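Local structure of TodX (Pseudomonas putida, 3BS0) at residues N128-I133 against L367-A372; N163-L168 against A199-L204; K251-A256 against P265-I270. The protein probably carries toluene and related aromatic hydrocarbons across the bacterial outer membrane as a beta-barrel protein of the FadL family. All coordinates share one frame; numbering follows the deposited sequence.

Overall arrangement
From the N terminus the chain runs through 128-133 and 163-168, and contact 2 closes when 199-204 returns antiparallel after a largely helical excursion, tying strand 151-169 to strand 199-204. Contact 3 follows in series, closing the hairpin of strands 244-257 and 263-272. Contact 1 closes last, joining strand 129-143 to the loop between strands 348-356 and 376-385, so that both other contacts are nested inside its loop; none cross. Five strand segments lie in the order 128-133, 163-168, 199-204, 251-256, 265-270, with probable backbone hydrogen bonds joining contact 1 to contact 2 and contact 2 to contact 3, whose centres are about 9 Å apart.

Contact 1 (N128-I133 against L367-A372); sequences NSSRLI and LPVIPA
V369 packs its two methyl groups on the backbone around S129 and on the side chain of S130. CG1 is anti to the backbone N (chi1 151°) and lies 3.4 Å from S129 O and 3.3 Å from S130 CB. The other branch, CG2, lies 4.0 Å from N128 C and 3.8 Å from S129 N, so CG2 lies over the N128-S129 peptide, and CG1 by the carbonyl of the next. S130 faces the loop as V369 faces the strand, each CB directed at the opposing segment, and their CA atoms are 5.6 Å apart. A weak hydrogen bond from S130 OG to V369 O is modelled, but the placement of OG is doubtful and little should rest on it. A type I turn from L367 to I370, closed by I370 N to L367 O at 2.9 Å, presents V369 at its third position. N128, beside CG2, has its amide ND2 bonded to S116 OG. Strand 129-143 lies between strands 93-108 and 151-169, and V369 also touches L164 on the latter. The loop further meets Y109 through P368 O and strand 44-60 through P368 and P371, while detergent touches L132, L367 and I370, consistent with a loop folded into the barrel interior.

Contact 2 (N163-L168 against A199-L204); sequences NLELLL and AAHFSL. With C8E ((hydroxyethyloxy)tri(ethyloxy)octane), chain D.
E165 and H201 meet through a carboxylate-imidazole hydrogen bond, NE2 to OE2 at 3.0 Å, nearly straight at the hydrogen (172°). OE2 lies almost in the ring plane, yet the imidazole N-H reaches it from above the carboxylate plane, and the two planes are 38° apart. A second donor, S203 OG, meets the same OE2 on its syn side at 2.7 Å, so one oxygen is gripped twice. An alanine in place of E165 would probably leave both H201 NE2 and S203 OG without their shared acceptor and the imidazole freer to turn.

The next shell sets the ring: H201 CG is anti to the backbone N (chi1 177°), L167 CB borders the ring edge in its plane, and the ring of F126 meets it. The two strand segments pair antiparallel, their axes 4.5 Å apart at closest approach. L164, L166 and L168 form hydrogen-bonded pairs with L204, F202 and A200, as in F202 N to L166 O at 2.7 Å. The alternate pairs, E165-S203 and L167-H201, project to one face, which sets S203 and H201 beside the carboxylate.

The opposite face is apolar and receives a detergent molecule. Its C14 lies over one face of the F202 ring, offset toward the rim; L164 CD1 is 3.5 Å from C13, and L168 CD1 3.4 Å from O18. L164 CB also packs on L204 CB at 3.8 Å. In a FadL-family barrel protein, such a detergent-holding face is consistent with a lipophilic passage.

Outward, 163-168 is bonded to strand 129-143 through N163 with R131 and E165 with S129, and 199-204 to strand 244-257 through H201 with S255 and S203 with T253.

Contact 3 (K251-A256 against P265-I270); sequences KATLSA and PLDGDI
P265 sits against both T253 and S255: its CB is 4.0 Å from T253 CG2, and its CA is 3.8 Å from S255 CB. L266 follows on the other face, side by side with L254 and pointing the same way, their CD2 atoms 4.0 Å apart. Their backbones form a hydrogen-bonded pair of uneven quality. L254 N reaches L266 O at 2.9 Å from above the carbonyl plane, while the return bond from L266 N to L254 O is weak, bent to 116° at the hydrogen. F315 of strand 314-317 and L186 of helix 186-194 touch both leucines, and F202 also touches L254.

D267 returns to the face of T253, and the two side chains run alongside each other. T253 OG1, held anti to the carbonyl carbon by chi1 of -59°, donates to D267 OD1 at 3.2 Å, nearly in line with the C-O bond. The same hydroxyl has a weak hydrogen bond with R206 NH1. The pairing so far identifies the antiparallel beta hairpin of strands 244-257 and 263-272, whose short segments run at 155° to one another.

G268 continues the ladder opposite A252 with two longer bonds, A252 N to G268 O at 3.3 Å and G268 N to A252 O at 3.2 Å; K251 CD passes near the same G268 O. At D269 the partner is K251, but their side chains diverge and the opposite charges do not touch. The backbone of D269 bonds instead to I316 on strand 314-317, whereas I270 stays in the ladder, its backbone bonded to G250, and directs its side chain to A252, with CG2 3.6 Å from A252 CB.

Contact 1 (N128-I133 against L367-A372)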
ATOM      1  N   ASN A 128     -20.065   3.804  -2.097  1.00 36.84           N
ATOM      2  CA  ASN A 128     -19.209   3.780  -0.922  1.00 34.68           C
ATOM      3  C   ASN A 128     -18.002   2.985  -1.389  1.00 34.58           C
ATOM      4  O   ASN A 128     -18.035   1.762  -1.473  1.00 34.42           O
ATOM      5  CB  ASN A 128     -19.916   3.080   0.227  1.00 36.91           C
ATOM      6  CG  ASN A 128     -20.494   4.053   1.226  1.00 38.19           C
ATOM      7  OD1 ASN A 128     -19.791   4.535   2.123  1.00 38.64           O
ATOM      8  ND2 ASN A 128     -21.775   4.364   1.073  1.00 37.21           N
ATOM      9  N   SER A 129     -16.934   3.687  -1.721  1.00 32.68           N
ATOM     10  CA  SER A 129     -15.773   3.012  -2.233  1.00 33.85           C
ATOM     11  C   SER A 129     -14.474   3.732  -1.917  1.00 35.30           C
ATOM     12  O   SER A 129     -14.467   4.847  -1.401  1.00 33.90           O
ATOM     13  CB  SER A 129     -15.925   2.818  -3.742  1.00 32.35           C
ATOM     14  OG  SER A 129     -16.119   4.059  -4.405  1.00 35.84           O
ATOM     15  N   SER A 130     -13.371   3.085  -2.268  1.00 34.01           N
ATOM     16  CA  SER A 130     -12.075   3.623  -1.967  1.00 33.96           C
ATOM     17  C   SER A 130     -11.055   3.123  -2.964  1.00 35.69           C
ATOM     18  O   SER A 130     -11.220   2.060  -3.537  1.00 35.33           O
ATOM     19  CB  SER A 130     -11.674   3.142  -0.581  1.00 31.43           C
ATOM     20  OG  SER A 130     -11.272   4.211   0.228  1.00 30.53           O
ATOM     21  N   ARG A 131      -9.993   3.894  -3.157  1.00 37.35           N
ATOM     22  CA  ARG A 131      -8.916   3.490  -4.040  1.00 39.56           C
ATOM     23  C   ARG A 131      -7.710   4.384  -3.875  1.00 39.44           C
ATOM     24  O   ARG A 131      -7.790   5.581  -4.126  1.00 40.10           O
ATOM     25  CB  ARG A 131      -9.334   3.526  -5.500  1.00 41.23           C
ATOM     26  CG  ARG A 131      -8.164   3.270  -6.428  1.00 45.77           C
ATOM     27  CD  ARG A 131      -8.127   1.850  -6.930  1.00 51.60           C
ATOM     28  NE  ARG A 131      -9.081   1.652  -8.018  1.00 57.03           N
ATOM     29  CZ  ARG A 131      -9.158   2.427  -9.101  1.00 61.11           C
ATOM     30  NH1 ARG A 131      -8.336   3.465  -9.246  1.00 61.44           N
ATOM     31  NH2 ARG A 131     -10.055   2.162 -10.045  1.00 63.17           N
ATOM     32  N   LEU A 132      -6.594   3.804  -3.454  1.00 37.99           N
ATOM     33  CA  LEU A 132      -5.376   4.573  -3.301  1.00 36.59           C
ATOM     34  C   LEU A 132      -4.372   3.959  -4.256  1.00 37.64           C
ATOM     35  O   LEU A 132      -4.198   2.740  -4.283  1.00 39.34           O
ATOM     36  CB  LEU A 132      -4.847   4.486  -1.879  1.00 36.59           C
ATOM     37  CG  LEU A 132      -3.622   5.372  -1.642  1.00 37.33           C
ATOM     38  CD1 LEU A 132      -4.051   6.808  -1.377  1.00 38.36           C
ATOM     39  CD2 LEU A 132      -2.866   4.858  -0.470  1.00 35.34           C
ATOM     40  N   ILE A 133      -3.734   4.797  -5.065  1.00 36.16           N
ATOM     41  CA  ILE A 133      -2.751   4.307  -6.015  1.00 30.91           C
ATOM     42  C   ILE A 133      -1.456   5.063  -5.787  1.00 32.91           C
ATOM     43  O   ILE A 133      -1.445   6.288  -5.672  1.00 35.53           O
ATOM     44  CB  ILE A 133      -3.237   4.488  -7.444  1.00 26.95           C
ATOM     45  CG1 ILE A 133      -4.630   3.892  -7.567  1.00 25.74           C
ATOM     46  CG2 ILE A 133      -2.308   3.755  -8.400  1.00 26.03           C
ATOM     47  CD1 ILE A 133      -5.227   3.969  -8.942  1.00 29.04           C
ATOM     48  N   LEU A 367     -14.357   2.111  10.085  1.00 47.04           N
ATOM     49  CA  LEU A 367     -14.485   2.806   8.785  1.00 42.07           C
ATOM     50  C   LEU A 367     -14.300   1.886   7.564  1.00 36.23           C
ATOM     51  O   LEU A 367     -13.248   1.838   6.955  1.00 33.30           O
ATOM     52  CB  LEU A 367     -13.491   3.979   8.723  1.00 44.17           C
ATOM     53  CG  LEU A 367     -13.687   5.077   7.676  1.00 45.91           C
ATOM     54  CD1 LEU A 367     -12.803   6.262   8.003  1.00 47.37           C
ATOM     55  CD2 LEU A 367     -13.358   4.547   6.298  1.00 47.65           C
ATOM     56  N   PRO A 368     -15.355   1.169   7.173  1.00 34.07           N
ATOM     57  CA  PRO A 368     -15.367   0.237   6.044  1.00 33.92           C
ATOM     58  C   PRO A 368     -14.686   0.590   4.717  1.00 34.59           C
ATOM     59  O   PRO A 368     -14.366  -0.300   3.921  1.00 35.04           O
ATOM     60  CB  PRO A 368     -16.856  -0.059   5.863  1.00 32.18           C
ATOM     61  CG  PRO A 368     -17.544   1.081   6.522  1.00 34.48           C
ATOM     62  CD  PRO A 368     -16.709   1.306   7.727  1.00 33.16           C
ATOM     63  N   VAL A 369     -14.459   1.867   4.455  1.00 35.15           N
ATOM     64  CA  VAL A 369     -13.830   2.246   3.189  1.00 33.58           C
ATOM     65  C   VAL A 369     -12.307   2.314   3.289  1.00 33.56           C
ATOM     66  O   VAL A 369     -11.620   2.217   2.282  1.00 29.53           O
ATOM     67  CB  VAL A 369     -14.461   3.561   2.658  1.00 31.68           C
ATOM     68  CG1 VAL A 369     -13.494   4.353   1.842  1.00 32.74           C
ATOM     69  CG2 VAL A 369     -15.641   3.221   1.826  1.00 29.42           C
ATOM     70  N   ILE A 370     -11.787   2.480   4.505  1.00 36.76           N
ATOM     71  CA  ILE A 370     -10.343   2.486   4.724  1.00 40.08           C
ATOM     72  C   ILE A 370     -10.051   1.389   5.723  1.00 41.41           C
ATOM     73  O   ILE A 370     -10.008   1.635   6.926  1.00 40.41           O
ATOM     74  CB  ILE A 370      -9.800   3.808   5.322  1.00 42.22           C
ATOM     75  CG1 ILE A 370      -9.854   4.941   4.288  1.00 43.29           C
ATOM     76  CG2 ILE A 370      -8.333   3.603   5.755  1.00 41.60           C
ATOM     77  CD1 ILE A 370     -11.239   5.464   3.995  1.00 44.81           C
ATOM     78  N   PRO A 371      -9.851   0.155   5.240  1.00 44.64           N
ATOM     79  CA  PRO A 371      -9.565  -0.973   6.134  1.00 46.14           C
ATOM     80  C   PRO A 371      -8.143  -0.911   6.714  1.00 48.26           C
ATOM     81  O   PRO A 371      -7.214  -0.455   6.047  1.00 48.77           O
ATOM     82  CB  PRO A 371      -9.761  -2.195   5.228  1.00 47.35           C
ATOM     83  CG  PRO A 371     -10.508  -1.658   4.004  1.00 45.51           C
ATOM     84  CD  PRO A 371      -9.918  -0.297   3.841  1.00 44.81           C
ATOM     85  N   ALA A 372      -7.979  -1.369   7.954  1.00 51.13           N
ATOM     86  CA  ALA A 372      -6.664  -1.378   8.601  1.00 54.07           C
ATOM     87  C   ALA A 372      -5.854  -2.492   7.943  1.00 55.56           C
ATOM     88  O   ALA A 372      -6.445  -3.435   7.415  1.00 56.56           O
ATOM     89  CB  ALA A 372      -6.816  -1.655  10.092  1.00 54.54           C
TER

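Contact 2 (N163-L168 against A199-L204)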
ATOM      1  N   ASN A 163      -8.990   8.051  -4.671  1.00 32.22           N
ATOM      2  CA  ASN A 163     -10.387   8.071  -5.083  1.00 31.00           C
ATOM      3  C   ASN A 163     -11.197   7.715  -3.842  1.00 31.13           C
ATOM      4  O   ASN A 163     -10.867   6.785  -3.104  1.00 28.26           O
ATOM      5  CB  ASN A 163     -10.651   7.071  -6.208  1.00 31.42           C
ATOM      6  CG  ASN A 163     -10.114   7.554  -7.533  1.00 32.91           C
ATOM      7  OD1 ASN A 163     -10.572   8.558  -8.066  1.00 30.03           O
ATOM      8  ND2 ASN A 163      -9.127   6.848  -8.071  1.00 39.13           N
ATOM      9  N   LEU A 164     -12.253   8.481  -3.607  1.00 31.44           N
ATOM     10  CA  LEU A 164     -13.092   8.281  -2.450  1.00 29.72           C
ATOM     11  C   LEU A 164     -14.557   8.533  -2.780  1.00 30.85           C
ATOM     12  O   LEU A 164     -14.899   9.419  -3.555  1.00 33.59           O
ATOM     13  CB  LEU A 164     -12.661   9.247  -1.349  1.00 30.59           C
ATOM     14  CG  LEU A 164     -12.591   8.817   0.110  1.00 30.76           C
ATOM     15  CD1 LEU A 164     -12.642  10.062   0.982  1.00 30.53           C
ATOM     16  CD2 LEU A 164     -13.734   7.900   0.438  1.00 31.40           C
ATOM     17  N   GLU A 165     -15.414   7.743  -2.158  1.00 29.55           N
ATOM     18  CA  GLU A 165     -16.854   7.844  -2.290  1.00 28.21           C
ATOM     19  C   GLU A 165     -17.203   7.444  -0.845  1.00 29.61           C
ATOM     20  O   GLU A 165     -16.956   6.305  -0.444  1.00 29.84           O
ATOM     21  CB  GLU A 165     -17.337   6.815  -3.322  1.00 28.79           C
ATOM     22  CG  GLU A 165     -18.399   7.302  -4.337  1.00 28.95           C
ATOM     23  CD  GLU A 165     -18.053   8.628  -5.039  1.00 27.44           C
ATOM     24  OE1 GLU A 165     -16.931   8.760  -5.601  1.00 20.76           O
ATOM     25  OE2 GLU A 165     -18.931   9.532  -5.036  1.00 27.37           O
ATOM     26  N   LEU A 166     -17.726   8.387  -0.054  1.00 26.64           N
ATOM     27  CA  LEU A 166     -18.045   8.125   1.348  1.00 24.65           C
ATOM     28  C   LEU A 166     -19.267   8.834   1.978  1.00 23.95           C
ATOM     29  O   LEU A 166     -19.311  10.046   2.102  1.00 25.28           O
ATOM     30  CB  LEU A 166     -16.819   8.444   2.186  1.00 24.78           C
ATOM     31  CG  LEU A 166     -16.902   8.387   3.711  1.00 26.67           C
ATOM     32  CD1 LEU A 166     -17.081   6.959   4.156  1.00 27.25           C
ATOM     33  CD2 LEU A 166     -15.614   8.965   4.301  1.00 26.27           C
ATOM     34  N   LEU A 167     -20.239   8.051   2.414  1.00 22.91           N
ATOM     35  CA  LEU A 167     -21.418   8.586   3.045  1.00 23.18           C
ATOM     36  C   LEU A 167     -21.284   8.470   4.555  1.00 26.48           C
ATOM     37  O   LEU A 167     -20.845   7.454   5.078  1.00 27.81           O
ATOM     38  CB  LEU A 167     -22.659   7.836   2.576  1.00 20.09           C
ATOM     39  CG  LEU A 167     -24.030   8.410   2.971  1.00 25.08           C
ATOM     40  CD1 LEU A 167     -25.137   7.814   2.070  1.00 21.34           C
ATOM     41  CD2 LEU A 167     -24.330   8.111   4.440  1.00 24.61           C
ATOM     42  N   LEU A 168     -21.637   9.536   5.248  1.00 27.39           N
ATOM     43  CA  LEU A 168     -21.605   9.539   6.686  1.00 30.29           C
ATOM     44  C   LEU A 168     -23.004   9.912   7.134  1.00 32.24           C
ATOM     45  O   LEU A 168     -23.468  11.030   6.893  1.00 35.03           O
ATOM     46  CB  LEU A 168     -20.607  10.558   7.223  1.00 30.42           C
ATOM     47  CG  LEU A 168     -19.119  10.271   6.943  1.00 35.23           C
ATOM     48  CD1 LEU A 168     -18.274  11.426   7.523  1.00 33.70           C
ATOM     49  CD2 LEU A 168     -18.696   8.920   7.546  1.00 27.45           C
ATOM     50  N   ALA A 199     -27.666  12.811   6.075  1.00 25.44           N
ATOM     51  CA  ALA A 199     -26.265  12.419   6.042  1.00 26.16           C
ATOM     52  C   ALA A 199     -25.480  13.421   5.203  1.00 28.34           C
ATOM     53  O   ALA A 199     -26.000  14.472   4.819  1.00 30.15           O
ATOM     54  CB  ALA A 199     -26.134  11.032   5.437  1.00 24.27           C
ATOM     55  N   ALA A 200     -24.230  13.084   4.923  1.00 26.13           N
ATOM     56  CA  ALA A 200     -23.381  13.920   4.098  1.00 28.87           C
ATOM     57  C   ALA A 200     -22.540  12.967   3.280  1.00 30.97           C
ATOM     58  O   ALA A 200     -22.127  11.912   3.752  1.00 29.58           O
ATOM     59  CB  ALA A 200     -22.493  14.801   4.959  1.00 28.88           C
ATOM     60  N   HIS A 201     -22.285  13.321   2.037  1.00 31.53           N
ATOM     61  CA  HIS A 201     -21.499  12.433   1.217  1.00 31.56           C
ATOM     62  C   HIS A 201     -20.276  13.122   0.650  1.00 33.02           C
ATOM     63  O   HIS A 201     -20.335  14.266   0.179  1.00 31.74           O
ATOM     64  CB  HIS A 201     -22.338  11.880   0.074  1.00 28.20           C
ATOM     65  CG  HIS A 201     -21.561  11.013  -0.860  1.00 30.66           C
ATOM     66  ND1 HIS A 201     -21.244   9.704  -0.568  1.00 31.99           N
ATOM     67  CD2 HIS A 201     -21.049  11.263  -2.088  1.00 29.49           C
ATOM     68  CE1 HIS A 201     -20.581   9.180  -1.583  1.00 31.79           C
ATOM     69  NE2 HIS A 201     -20.449  10.104  -2.517  1.00 30.16           N
ATOM     70  N   PHE A 202     -19.164  12.411   0.716  1.00 30.49           N
ATOM     71  CA  PHE A 202     -17.938  12.921   0.173  1.00 32.35           C
ATOM     72  C   PHE A 202     -17.574  12.152  -1.078  1.00 31.86           C
ATOM     73  O   PHE A 202     -17.591  10.939  -1.085  1.00 34.06           O
ATOM     74  CB  PHE A 202     -16.830  12.820   1.202  1.00 35.13           C
ATOM     75  CG  PHE A 202     -16.633  14.080   1.959  1.00 35.78           C
ATOM     76  CD1 PHE A 202     -17.109  14.215   3.252  1.00 37.63           C
ATOM     77  CD2 PHE A 202     -16.017  15.154   1.355  1.00 36.77           C
ATOM     78  CE1 PHE A 202     -16.973  15.407   3.941  1.00 38.22           C
ATOM     79  CE2 PHE A 202     -15.875  16.352   2.028  1.00 40.28           C
ATOM     80  CZ  PHE A 202     -16.356  16.480   3.326  1.00 39.10           C
ATOM     81  N   SER A 203     -17.260  12.866  -2.147  1.00 30.93           N
ATOM     82  CA  SER A 203     -16.897  12.213  -3.383  1.00 31.13           C
ATOM     83  C   SER A 203     -15.624  12.777  -4.009  1.00 33.15           C
ATOM     84  O   SER A 203     -15.462  13.991  -4.175  1.00 32.90           O
ATOM     85  CB  SER A 203     -18.057  12.309  -4.371  1.00 31.06           C
ATOM     86  OG  SER A 203     -17.661  11.846  -5.646  1.00 34.40           O
ATOM     87  N   LEU A 204     -14.707  11.874  -4.320  1.00 33.55           N
ATOM     88  CA  LEU A 204     -13.439  12.209  -4.954  1.00 35.45           C
ATOM     89  C   LEU A 204     -13.386  11.221  -6.111  1.00 38.40           C
ATOM     90  O   LEU A 204     -12.793  10.157  -6.015  1.00 39.05           O
ATOM     91  CB  LEU A 204     -12.291  11.992  -3.976  1.00 31.87           C
ATOM     92  CG  LEU A 204     -12.122  13.091  -2.924  1.00 31.62           C
ATOM     93  CD1 LEU A 204     -13.364  13.274  -2.056  1.00 27.11           C
ATOM     94  CD2 LEU A 204     -10.933  12.710  -2.068  1.00 32.83           C
TER
HETATM   95  C1  C8E D 503      -1.028   6.669   2.956  1.00 96.03           C
HETATM   96  C2  C8E D 503      -2.487   6.572   2.874  1.00 96.50           C
HETATM   97  C3  C8E D 503      -3.246   7.803   3.102  1.00 96.32           C
HETATM   98  C4  C8E D 503      -4.540   7.530   2.582  1.00 95.55           C
HETATM   99  C5  C8E D 503      -5.510   8.366   3.198  1.00 94.76           C
HETATM  100  C6  C8E D 503      -6.801   8.026   2.655  1.00 95.04           C
HETATM  101  C7  C8E D 503      -7.556   8.397   3.901  1.00 95.39           C
HETATM  102  C8  C8E D 503      -7.667   9.836   4.159  1.00 95.35           C
HETATM  103  O9  C8E D 503      -8.840  10.514   4.535  1.00 94.79           O
HETATM  104  C10 C8E D 503      -9.927  10.413   3.533  1.00 96.02           C
HETATM  105  C11 C8E D 503     -11.065  11.280   4.151  1.00 96.44           C
HETATM  106  O12 C8E D 503     -11.150  12.725   3.625  1.00 96.92           O
HETATM  107  C13 C8E D 503     -12.481  12.910   3.050  1.00 96.78           C
HETATM  108  C14 C8E D 503     -13.758  12.912   3.974  1.00 96.29           C
HETATM  109  O15 C8E D 503     -13.973  13.615   5.268  1.00 96.61           O
HETATM  110  C16 C8E D 503     -13.496  12.746   6.383  1.00 96.48           C
HETATM  111  C17 C8E D 503     -14.542  11.744   6.929  1.00 96.65           C
HETATM  112  O18 C8E D 503     -14.963  11.557   8.283  1.00 96.14           O
HETATM  113  C19 C8E D 503     -14.105  10.588   8.962  1.00 95.48           C
HETATM  114  C20 C8E D 503     -14.504   9.199   9.575  1.00 95.40           C
HETATM  115  O21 C8E D 503     -14.648   9.127  10.991  1.00 94.25           O

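Contact 3 (K251-A256 against P265-I270)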
ATOM      1  N   LYS A 251     -10.270  17.838  -6.820  1.00 40.18           N
ATOM      2  CA  LYS A 251     -11.661  18.219  -6.785  1.00 40.14           C
ATOM      3  C   LYS A 251     -12.468  17.189  -6.005  1.00 39.44           C
ATOM      4  O   LYS A 251     -12.178  15.988  -6.048  1.00 40.99           O
ATOM      5  CB  LYS A 251     -12.196  18.358  -8.219  1.00 40.46           C
ATOM      6  CG  LYS A 251     -11.471  19.410  -9.056  1.00 42.56           C
ATOM      7  CD  LYS A 251     -11.228  20.690  -8.250  1.00 45.47           C
ATOM      8  CE  LYS A 251     -11.269  21.951  -9.124  1.00 48.14           C
ATOM      9  NZ  LYS A 251     -11.505  23.186  -8.289  1.00 49.47           N
ATOM     10  N   ALA A 252     -13.477  17.676  -5.291  1.00 37.29           N
ATOM     11  CA  ALA A 252     -14.334  16.833  -4.484  1.00 35.88           C
ATOM     12  C   ALA A 252     -15.712  17.445  -4.438  1.00 36.62           C
ATOM     13  O   ALA A 252     -15.867  18.660  -4.514  1.00 40.02           O
ATOM     14  CB  ALA A 252     -13.774  16.721  -3.079  1.00 36.06           C
ATOM     15  N   THR A 253     -16.722  16.599  -4.326  1.00 36.78           N
ATOM     16  CA  THR A 253     -18.087  17.066  -4.245  1.00 33.61           C
ATOM     17  C   THR A 253     -18.642  16.749  -2.868  1.00 33.30           C
ATOM     18  O   THR A 253     -18.811  15.587  -2.501  1.00 32.60           O
ATOM     19  CB  THR A 253     -18.991  16.385  -5.290  1.00 34.14           C
ATOM     20  OG1 THR A 253     -18.500  16.651  -6.604  1.00 36.13           O
ATOM     21  CG2 THR A 253     -20.417  16.910  -5.170  1.00 33.46           C
ATOM     22  N   LEU A 254     -18.897  17.784  -2.087  1.00 34.80           N
ATOM     23  CA  LEU A 254     -19.479  17.587  -0.771  1.00 32.48           C
ATOM     24  C   LEU A 254     -20.961  17.652  -1.046  1.00 33.35           C
ATOM     25  O   LEU A 254     -21.440  18.595  -1.666  1.00 32.85           O
ATOM     26  CB  LEU A 254     -19.104  18.709   0.174  1.00 32.47           C
ATOM     27  CG  LEU A 254     -20.007  18.659   1.399  1.00 37.62           C
ATOM     28  CD1 LEU A 254     -19.634  17.461   2.270  1.00 36.56           C
ATOM     29  CD2 LEU A 254     -19.885  19.959   2.175  1.00 38.29           C
ATOM     30  N   SER A 255     -21.690  16.644  -0.603  1.00 33.22           N
ATOM     31  CA  SER A 255     -23.111  16.614  -0.851  1.00 31.08           C
ATOM     32  C   SER A 255     -23.912  16.248   0.394  1.00 29.35           C
ATOM     33  O   SER A 255     -23.729  15.205   0.992  1.00 30.66           O
ATOM     34  CB  SER A 255     -23.396  15.650  -1.996  1.00 30.26           C
ATOM     35  OG  SER A 255     -24.303  14.670  -1.574  1.00 36.84           O
ATOM     36  N   ALA A 256     -24.794  17.150   0.777  1.00 29.57           N
ATOM     37  CA  ALA A 256     -25.627  17.006   1.944  1.00 27.90           C
ATOM     38  C   ALA A 256     -26.903  16.311   1.541  1.00 26.23           C
ATOM     39  O   ALA A 256     -27.403  16.524   0.438  1.00 26.23           O
ATOM     40  CB  ALA A 256     -25.938  18.392   2.526  1.00 25.99           C
ATOM     41  N   PRO A 265     -25.519  19.005  -3.378  1.00 35.26           N
ATOM     42  CA  PRO A 265     -24.112  18.876  -3.785  1.00 35.56           C
ATOM     43  C   PRO A 265     -23.359  20.194  -3.807  1.00 37.60           C
ATOM     44  O   PRO A 265     -23.949  21.258  -3.949  1.00 36.01           O
ATOM     45  CB  PRO A 265     -24.216  18.299  -5.184  1.00 36.16           C
ATOM     46  CG  PRO A 265     -25.426  19.017  -5.718  1.00 37.38           C
ATOM     47  CD  PRO A 265     -26.400  18.842  -4.549  1.00 37.68           C
ATOM     48  N   LEU A 266     -22.043  20.124  -3.677  1.00 39.92           N
ATOM     49  CA  LEU A 266     -21.267  21.331  -3.719  1.00 39.82           C
ATOM     50  C   LEU A 266     -19.801  21.041  -3.991  1.00 41.98           C
ATOM     51  O   LEU A 266     -19.095  20.444  -3.172  1.00 42.05           O
ATOM     52  CB  LEU A 266     -21.514  22.135  -2.443  1.00 42.64           C
ATOM     53  CG  LEU A 266     -20.705  22.172  -1.153  1.00 46.10           C
ATOM     54  CD1 LEU A 266     -19.467  23.004  -1.382  1.00 45.16           C
ATOM     55  CD2 LEU A 266     -21.547  22.823  -0.050  1.00 45.48           C
ATOM     56  N   ASP A 267     -19.379  21.452  -5.193  1.00 42.65           N
ATOM     57  CA  ASP A 267     -18.016  21.269  -5.697  1.00 41.69           C
ATOM     58  C   ASP A 267     -17.046  22.249  -5.093  1.00 41.94           C
ATOM     59  O   ASP A 267     -17.395  23.393  -4.822  1.00 42.26           O
ATOM     60  CB  ASP A 267     -17.967  21.458  -7.208  1.00 41.29           C
ATOM     61  CG  ASP A 267     -19.085  20.755  -7.912  1.00 41.31           C
ATOM     62  OD1 ASP A 267     -19.349  19.578  -7.587  1.00 44.25           O
ATOM     63  OD2 ASP A 267     -19.696  21.378  -8.799  1.00 37.30           O
ATOM     64  N   GLY A 268     -15.816  21.793  -4.905  1.00 40.78           N
ATOM     65  CA  GLY A 268     -14.803  22.647  -4.336  1.00 39.10           C
ATOM     66  C   GLY A 268     -13.477  21.929  -4.317  1.00 39.85           C
ATOM     67  O   GLY A 268     -13.283  20.919  -4.994  1.00 41.90           O
ATOM     68  N   ASP A 269     -12.558  22.469  -3.535  1.00 38.85           N
ATOM     69  CA  ASP A 269     -11.238  21.900  -3.388  1.00 38.58           C
ATOM     70  C   ASP A 269     -11.183  21.076  -2.097  1.00 36.54           C
ATOM     71  O   ASP A 269     -11.910  21.358  -1.140  1.00 33.17           O
ATOM     72  CB  ASP A 269     -10.198  23.021  -3.320  1.00 42.22           C
ATOM     73  CG  ASP A 269      -8.792  22.492  -3.153  1.00 47.01           C
ATOM     74  OD1 ASP A 269      -8.223  21.993  -4.153  1.00 50.52           O
ATOM     75  OD2 ASP A 269      -8.263  22.559  -2.020  1.00 46.77           O
ATOM     76  N   ILE A 270     -10.336  20.053  -2.084  1.00 34.07           N
ATOM     77  CA  ILE A 270     -10.180  19.226  -0.904  1.00 33.29           C
ATOM     78  C   ILE A 270      -8.727  18.883  -0.778  1.00 35.38           C
ATOM     79  O   ILE A 270      -8.048  18.620  -1.773  1.00 37.60           O
ATOM     80  CB  ILE A 270     -11.006  17.917  -0.967  1.00 34.40           C
ATOM     81  CG1 ILE A 270     -11.141  17.328   0.438  1.00 33.77           C
ATOM     82  CG2 ILE A 270     -10.341  16.892  -1.876  1.00 34.43           C
ATOM     83  CD1 ILE A 270     -12.183  16.216   0.545  1.00 32.83           C
TER